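Local structure of transcriptional regulator, MerR family (Bacillus thuringiensis serovar konkukian, 3GPV) at residues 70-75 and 101-106; 83-88 and 94-99. The protein probably binds DNA as a dimeric transcription factor of the MerR family, with a winged helix-turn-helix region joined to a long coiled-coil helix. All coordinates share one frame; numbering follows the deposited sequence.

Contact 1: 70-75 and 101-106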
loop_
_atom_site.group_PDB
_atom_site.type_symbol
_atom_site.label_atom_id
_atom_site.label_comp_id
_atom_site.label_asym_id
_atom_site.label_seq_id
_atom_site.Cartn_x
_atom_site.Cartn_y
_atom_site.Cartn_z
ATOM N N LYS B 70 2.255 9.297 -3.850
ATOM C CA LYS B 70 2.633 7.943 -4.217
ATOM C C LYS B 70 2.485 7.005 -3.023
ATOM O O LYS B 70 2.036 5.874 -3.168
ATOM C CB LYS B 70 4.070 7.921 -4.753
ATOM C CG LYS B 70 4.708 6.545 -4.862
ATOM C CD LYS B 70 5.342 6.150 -3.531
ATOM C CE LYS B 70 6.156 4.864 -3.624
ATOM N NZ LYS B 70 6.857 4.590 -2.331
ATOM N N ASN B 71 2.856 7.482 -1.843
ATOM C CA ASN B 71 2.756 6.665 -0.642
ATOM C C ASN B 71 1.317 6.472 -0.174
ATOM O O ASN B 71 1.059 5.708 0.757
ATOM C CB ASN B 71 3.596 7.277 0.476
ATOM C CG ASN B 71 5.086 7.060 0.266
ATOM O OD1 ASN B 71 5.913 7.781 0.819
ATOM N ND2 ASN B 71 5.431 6.056 -0.521
ATOM N N THR B 72 0.380 7.174 -0.807
ATOM C CA THR B 72 -1.021 7.036 -0.447
ATOM C C THR B 72 -1.787 6.356 -1.566
ATOM O O THR B 72 -3.016 6.388 -1.605
ATOM C CB THR B 72 -1.682 8.392 -0.084
ATOM O OG1 THR B 72 -1.341 9.387 -1.051
ATOM C CG2 THR B 72 -1.221 8.849 1.284
ATOM N N GLY B 73 -1.039 5.751 -2.484
ATOM C CA GLY B 73 -1.639 5.011 -3.576
ATOM C C GLY B 73 -2.107 5.718 -4.832
ATOM O O GLY B 73 -2.804 5.095 -5.643
HETATM N N MSE B 74 -1.748 6.984 -5.035
HETATM C CA MSE B 74 -2.198 7.638 -6.259
HETATM C C MSE B 74 -1.450 7.056 -7.437
HETATM O O MSE B 74 -0.243 6.887 -7.382
HETATM C CB MSE B 74 -2.001 9.159 -6.240
HETATM C CG MSE B 74 -2.543 9.773 -7.531
HETATM SE SE MSE B 74 -2.356 11.692 -7.521
HETATM C CE MSE B 74 -3.651 12.133 -6.153
ATOM N N PRO B 75 -2.170 6.690 -8.508
ATOM C CA PRO B 75 -1.558 6.117 -9.712
ATOM C C PRO B 75 -0.500 7.078 -10.249
ATOM O O PRO B 75 -0.654 8.295 -10.161
ATOM C CB PRO B 75 -2.744 5.966 -10.645
ATOM C CG PRO B 75 -3.857 5.646 -9.689
ATOM C CD PRO B 75 -3.638 6.644 -8.587
ATOM N N LYS B 101 -8.737 17.033 -3.333
ATOM C CA LYS B 101 -9.935 16.728 -2.572
ATOM C C LYS B 101 -10.303 15.268 -2.751
ATOM O O LYS B 101 -10.696 14.607 -1.800
ATOM C CB LYS B 101 -11.086 17.661 -2.972
ATOM C CG LYS B 101 -10.883 19.092 -2.470
ATOM C CD LYS B 101 -12.053 20.004 -2.807
ATOM C CE LYS B 101 -13.301 19.611 -2.038
ATOM N NZ LYS B 101 -14.467 20.487 -2.360
ATOM N N GLN B 102 -10.152 14.742 -3.957
ATOM C CA GLN B 102 -10.470 13.337 -4.167
ATOM C C GLN B 102 -9.461 12.466 -3.412
ATOM O O GLN B 102 -9.822 11.467 -2.778
ATOM C CB GLN B 102 -10.452 12.996 -5.657
ATOM C CG GLN B 102 -11.432 13.826 -6.476
ATOM C CD GLN B 102 -11.438 13.450 -7.946
ATOM O OE1 GLN B 102 -10.388 13.384 -8.582
ATOM N NE2 GLN B 102 -12.627 13.210 -8.497
ATOM N N GLN B 103 -8.194 12.846 -3.473
ATOM C CA GLN B 103 -7.169 12.069 -2.779
ATOM C C GLN B 103 -7.430 12.071 -1.277
ATOM O O GLN B 103 -7.267 11.053 -0.609
ATOM C CB GLN B 103 -5.776 12.625 -3.076
ATOM C CG GLN B 103 -4.642 11.753 -2.545
ATOM C CD GLN B 103 -4.671 10.331 -3.087
ATOM O OE1 GLN B 103 -5.425 10.010 -3.996
ATOM N NE2 GLN B 103 -3.833 9.475 -2.530
ATOM N N GLU B 104 -7.826 13.218 -0.740
ATOM C CA GLU B 104 -8.122 13.307 0.682
ATOM C C GLU B 104 -9.199 12.263 0.981
ATOM O O GLU B 104 -9.073 11.464 1.907
ATOM C CB GLU B 104 -8.620 14.710 1.029
ATOM C CG GLU B 104 -9.345 14.799 2.362
ATOM C CD GLU B 104 -9.961 16.156 2.598
ATOM O OE1 GLU B 104 -10.453 16.763 1.613
ATOM O OE2 GLU B 104 -9.964 16.600 3.771
ATOM N N ALA B 105 -10.259 12.265 0.180
ATOM C CA ALA B 105 -11.338 11.306 0.376
ATOM C C ALA B 105 -10.744 9.882 0.334
ATOM O O ALA B 105 -11.040 9.043 1.187
ATOM C CB ALA B 105 -12.420 11.504 -0.716
ATOM N N ASN B 106 -9.884 9.616 -0.646
ATOM C CA ASN B 106 -9.260 8.301 -0.757
ATOM C C ASN B 106 -8.392 7.967 0.468
ATOM O O ASN B 106 -8.400 6.849 0.978
ATOM C CB ASN B 106 -8.393 8.230 -2.012
ATOM C CG ASN B 106 -9.206 8.075 -3.278
ATOM O OD1 ASN B 106 -10.210 7.370 -3.292
ATOM N ND2 ASN B 106 -8.762 8.714 -4.356
#

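Contact 2: 83-88 and 94-99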
loop_
_atom_site.group_PDB
_atom_site.type_symbol
_atom_site.label_atom_id
_atom_site.label_comp_id
_atom_site.label_asym_id
_atom_site.label_seq_id
_atom_site.Cartn_x
_atom_site.Cartn_y
_atom_site.Cartn_z
ATOM N N ILE B 83 1.513 17.126 -11.639
ATOM C CA ILE B 83 2.733 17.873 -11.879
ATOM C C ILE B 83 2.602 18.754 -13.110
ATOM O O ILE B 83 2.968 19.929 -13.082
ATOM C CB ILE B 83 3.904 16.911 -12.074
ATOM C CG1 ILE B 83 4.111 16.108 -10.793
ATOM C CG2 ILE B 83 5.161 17.672 -12.445
ATOM C CD1 ILE B 83 5.038 14.912 -10.980
ATOM N N ASP B 84 2.079 18.184 -14.190
ATOM C CA ASP B 84 1.904 18.937 -15.422
ATOM C C ASP B 84 0.977 20.117 -15.187
ATOM O O ASP B 84 1.234 21.215 -15.674
ATOM C CB ASP B 84 1.354 18.041 -16.534
ATOM C CG ASP B 84 2.348 16.982 -16.974
ATOM O OD1 ASP B 84 3.560 17.281 -17.008
ATOM O OD2 ASP B 84 1.923 15.857 -17.300
ATOM N N TRP B 85 -0.100 19.894 -14.438
ATOM C CA TRP B 85 -1.037 20.971 -14.132
ATOM C C TRP B 85 -0.363 22.049 -13.298
ATOM O O TRP B 85 -0.578 23.236 -13.527
ATOM C CB TRP B 85 -2.256 20.453 -13.362
ATOM C CG TRP B 85 -3.280 19.766 -14.200
ATOM C CD1 TRP B 85 -3.493 19.934 -15.531
ATOM C CD2 TRP B 85 -4.278 18.843 -13.747
ATOM N NE1 TRP B 85 -4.561 19.177 -15.942
ATOM C CE2 TRP B 85 -5.063 18.496 -14.867
ATOM C CE3 TRP B 85 -4.586 18.278 -12.501
ATOM C CZ2 TRP B 85 -6.142 17.606 -14.780
ATOM C CZ3 TRP B 85 -5.661 17.392 -12.413
ATOM C CH2 TRP B 85 -6.425 17.066 -13.549
ATOM N N SER B 86 0.439 21.634 -12.319
ATOM C CA SER B 86 1.144 22.585 -11.467
ATOM C C SER B 86 2.069 23.436 -12.328
ATOM O O SER B 86 2.274 24.610 -12.056
ATOM C CB SER B 86 1.964 21.848 -10.401
ATOM O OG SER B 86 1.125 21.083 -9.554
HETATM N N MSE B 87 2.605 22.833 -13.382
HETATM C CA MSE B 87 3.528 23.529 -14.284
HETATM C C MSE B 87 2.795 24.540 -15.186
HETATM O O MSE B 87 3.329 25.599 -15.515
HETATM C CB MSE B 87 4.277 22.515 -15.154
HETATM C CG MSE B 87 5.199 21.556 -14.394
HETATM SE SE MSE B 87 6.670 22.440 -13.570
HETATM C CE MSE B 87 5.983 22.735 -11.759
ATOM N N GLU B 88 1.563 24.203 -15.567
ATOM C CA GLU B 88 0.750 25.068 -16.421
ATOM C C GLU B 88 0.351 26.377 -15.753
ATOM O O GLU B 88 -0.088 27.303 -16.432
ATOM C CB GLU B 88 -0.515 24.338 -16.891
ATOM C CG GLU B 88 -0.244 23.173 -17.814
ATOM C CD GLU B 88 -1.483 22.347 -18.097
ATOM O OE1 GLU B 88 -2.490 22.920 -18.553
ATOM O OE2 GLU B 88 -1.453 21.120 -17.871
ATOM N N LEU B 94 -8.335 24.940 -10.156
ATOM C CA LEU B 94 -9.540 24.182 -9.844
ATOM C C LEU B 94 -9.318 22.692 -10.079
ATOM O O LEU B 94 -9.832 21.859 -9.333
ATOM C CB LEU B 94 -10.721 24.672 -10.691
ATOM C CG LEU B 94 -11.120 26.143 -10.550
ATOM C CD1 LEU B 94 -12.385 26.378 -11.351
ATOM C CD2 LEU B 94 -11.340 26.512 -9.090
ATOM N N HIS B 95 -8.557 22.360 -11.118
ATOM C CA HIS B 95 -8.272 20.964 -11.436
ATOM C C HIS B 95 -7.491 20.356 -10.277
ATOM O O HIS B 95 -7.866 19.325 -9.720
ATOM C CB HIS B 95 -7.411 20.847 -12.698
ATOM C CG HIS B 95 -7.880 21.686 -13.846
ATOM N ND1 HIS B 95 -8.164 23.029 -13.721
ATOM C CD2 HIS B 95 -8.047 21.386 -15.156
ATOM C CE1 HIS B 95 -8.484 23.520 -14.905
ATOM N NE2 HIS B 95 -8.420 22.544 -15.792
ATOM N N ARG B 96 -6.389 21.010 -9.932
ATOM C CA ARG B 96 -5.533 20.549 -8.853
ATOM C C ARG B 96 -6.271 20.483 -7.527
ATOM O O ARG B 96 -6.090 19.537 -6.769
ATOM C CB ARG B 96 -4.308 21.455 -8.739
ATOM C CG ARG B 96 -3.278 21.214 -9.832
ATOM C CD ARG B 96 -2.112 22.182 -9.717
ATOM N NE ARG B 96 -2.459 23.498 -10.238
ATOM C CZ ARG B 96 -2.143 24.643 -9.645
ATOM N NH1 ARG B 96 -1.473 24.634 -8.498
ATOM N NH2 ARG B 96 -2.491 25.796 -10.201
ATOM N N LEU B 97 -7.100 21.484 -7.250
ATOM C CA LEU B 97 -7.865 21.512 -6.011
ATOM C C LEU B 97 -8.766 20.288 -5.977
ATOM O O LEU B 97 -8.891 19.614 -4.951
ATOM C CB LEU B 97 -8.717 22.783 -5.922
ATOM C CG LEU B 97 -9.724 22.849 -4.764
ATOM C CD1 LEU B 97 -9.005 22.757 -3.435
ATOM C CD2 LEU B 97 -10.515 24.148 -4.840
ATOM N N LYS B 98 -9.385 19.997 -7.113
ATOM C CA LYS B 98 -10.257 18.845 -7.207
ATOM C C LYS B 98 -9.496 17.536 -6.956
ATOM O O LYS B 98 -9.958 16.692 -6.186
ATOM C CB LYS B 98 -10.942 18.821 -8.580
ATOM C CG LYS B 98 -11.797 17.581 -8.865
ATOM C CD LYS B 98 -12.745 17.223 -7.714
ATOM C CE LYS B 98 -13.696 18.354 -7.368
ATOM N NZ LYS B 98 -14.664 17.943 -6.321
ATOM N N LEU B 99 -8.338 17.380 -7.600
ATOM C CA LEU B 99 -7.521 16.175 -7.459
ATOM C C LEU B 99 -7.150 15.905 -6.004
ATOM O O LEU B 99 -7.215 14.779 -5.535
ATOM C CB LEU B 99 -6.236 16.292 -8.288
ATOM C CG LEU B 99 -5.773 15.025 -9.019
ATOM C CD1 LEU B 99 -4.323 15.172 -9.420
ATOM C CD2 LEU B 99 -5.949 13.801 -8.130
HETATM O O HOH W 1 0.401 22.388 -7.316
#

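Contact 1: 70-75 and 101-106
Gln-103 leaves its helix with CG anti to the backbone N (chi1 -172°) and then bends at chi2 (58°), which brings the amide to Thr-72 in the loop 70-75. Selenomethionine Met-74 runs out extended through its first two torsions and bends only at chi3, which carries the methyl CE in against the same glutamine. The amide thus bonds roughly in its plane while the methyl covers one face. Its NE2 gives a hydrogen bond to Thr-72 OG1 at 2.9 Å, clearly bent, 139° at the hydrogen. The carbonyl Thr-72 O is a weak second acceptor, 3.3 Å from Gln-103 NE2. Met-74 CE lies over the amide face, 3.5 Å from Gln-103 OE1 and 3.7 Å from Gln-103 CD, and reaches back over the CB-CG part of the chain, 3.8 Å from Gln-103 CB. Thr-72 OG1 also bonds back to the end of helix 57-70, chiefly at Cys-68 O with Leu-69 O beside it, leaving its oxygen to accept from NE2. Gly-73, with its positive phi, is the C-prime residue of a Schellman motif: Gly-73 N bonds to Lys-70 O at 3.2 Å, and Met-74 N returns to Leu-69 O. The chain then turns toward helix 76-88, with Pro-75 as its N-cap. This buried contact therefore places the link between helices 57-70 and 76-88 on the flank of helix 93-128, where Met-74 also packs on Leu-69, Ile-79 and Leu-99, and Asn-117 of the second subunit lies against Thr-72.

Contact 2: 83-88 and 94-99
Trp-85 and His-95 supply the aromatic part of this contact. The methylene CB of His-95 sits over a face of the indole in a CH-pi contact, 3.7 Å from the centroid of the six-membered ring and almost exactly on its normal. Beyond it the imidazole turns its edge toward the same indole: an edge-to-face pair with the five-membered ring, centroids 5.2 Å apart and planes at 63°.

Apolar packing adds Leu-99 and the arginine chain. Trp-85 CZ3 meets Leu-99 CD1 at 4.0 Å, and nearer the backbone Trp-85 CB rests 3.8 Å from Arg-96 CG. Further along the arginine, Arg-96 CD comes to 3.4 Å from Ser-86 OG, and a bend at chi3 (-78°) lays the guanidinium so that Ser-86 CA lies over one of its faces. The elements joined are two successive helices, 76-88 and 93-128, connected by a short loop into an antiparallel helical hairpin; their short segments run at 148° to each other, with axes 9.8 Å apart. The second helix runs on as a long arm, predicted to form a coiled coil, as in MerR-type regulators.

The polar contacts begin with a water that bridges the two helices, donating to Ser-86 OG at 2.7 Å and accepting from Arg-96 NH1 at 3.2 Å. Ser-86 OG also bonds to Phe-82 O within its own helix. Arg-96 NE is held by Thr-92 OG1, whose hydroxyl in turn bonds to Trp-85 O, and Arg-96 NH2 reaches Gly-89 O weakly. Tyr-128 of the second subunit packs on the arginine.

Overall arrangement
Both contacts lean on the N-terminal part of helix 93-128. Contact 1 is buried, its centre about 9 Å from the centre of the chain, and brings a loop to the helix; contact 2 is a surface contact, its centre about 15 Å from that of the chain, and pairs two helices near their connecting loop. Their chemistry follows: a direct amide hydrogen bond with a weak second one and a selenomethionine methyl in contact 1, against ring packing and a water bridge in contact 2. Their centres lie about 14 Å apart, yet they meet where Met-74 CE packs 3.5 Å from Leu-99 CD2. At each, helix 93-128 is also met by the second subunit, consistent with a dimer built on these long helices.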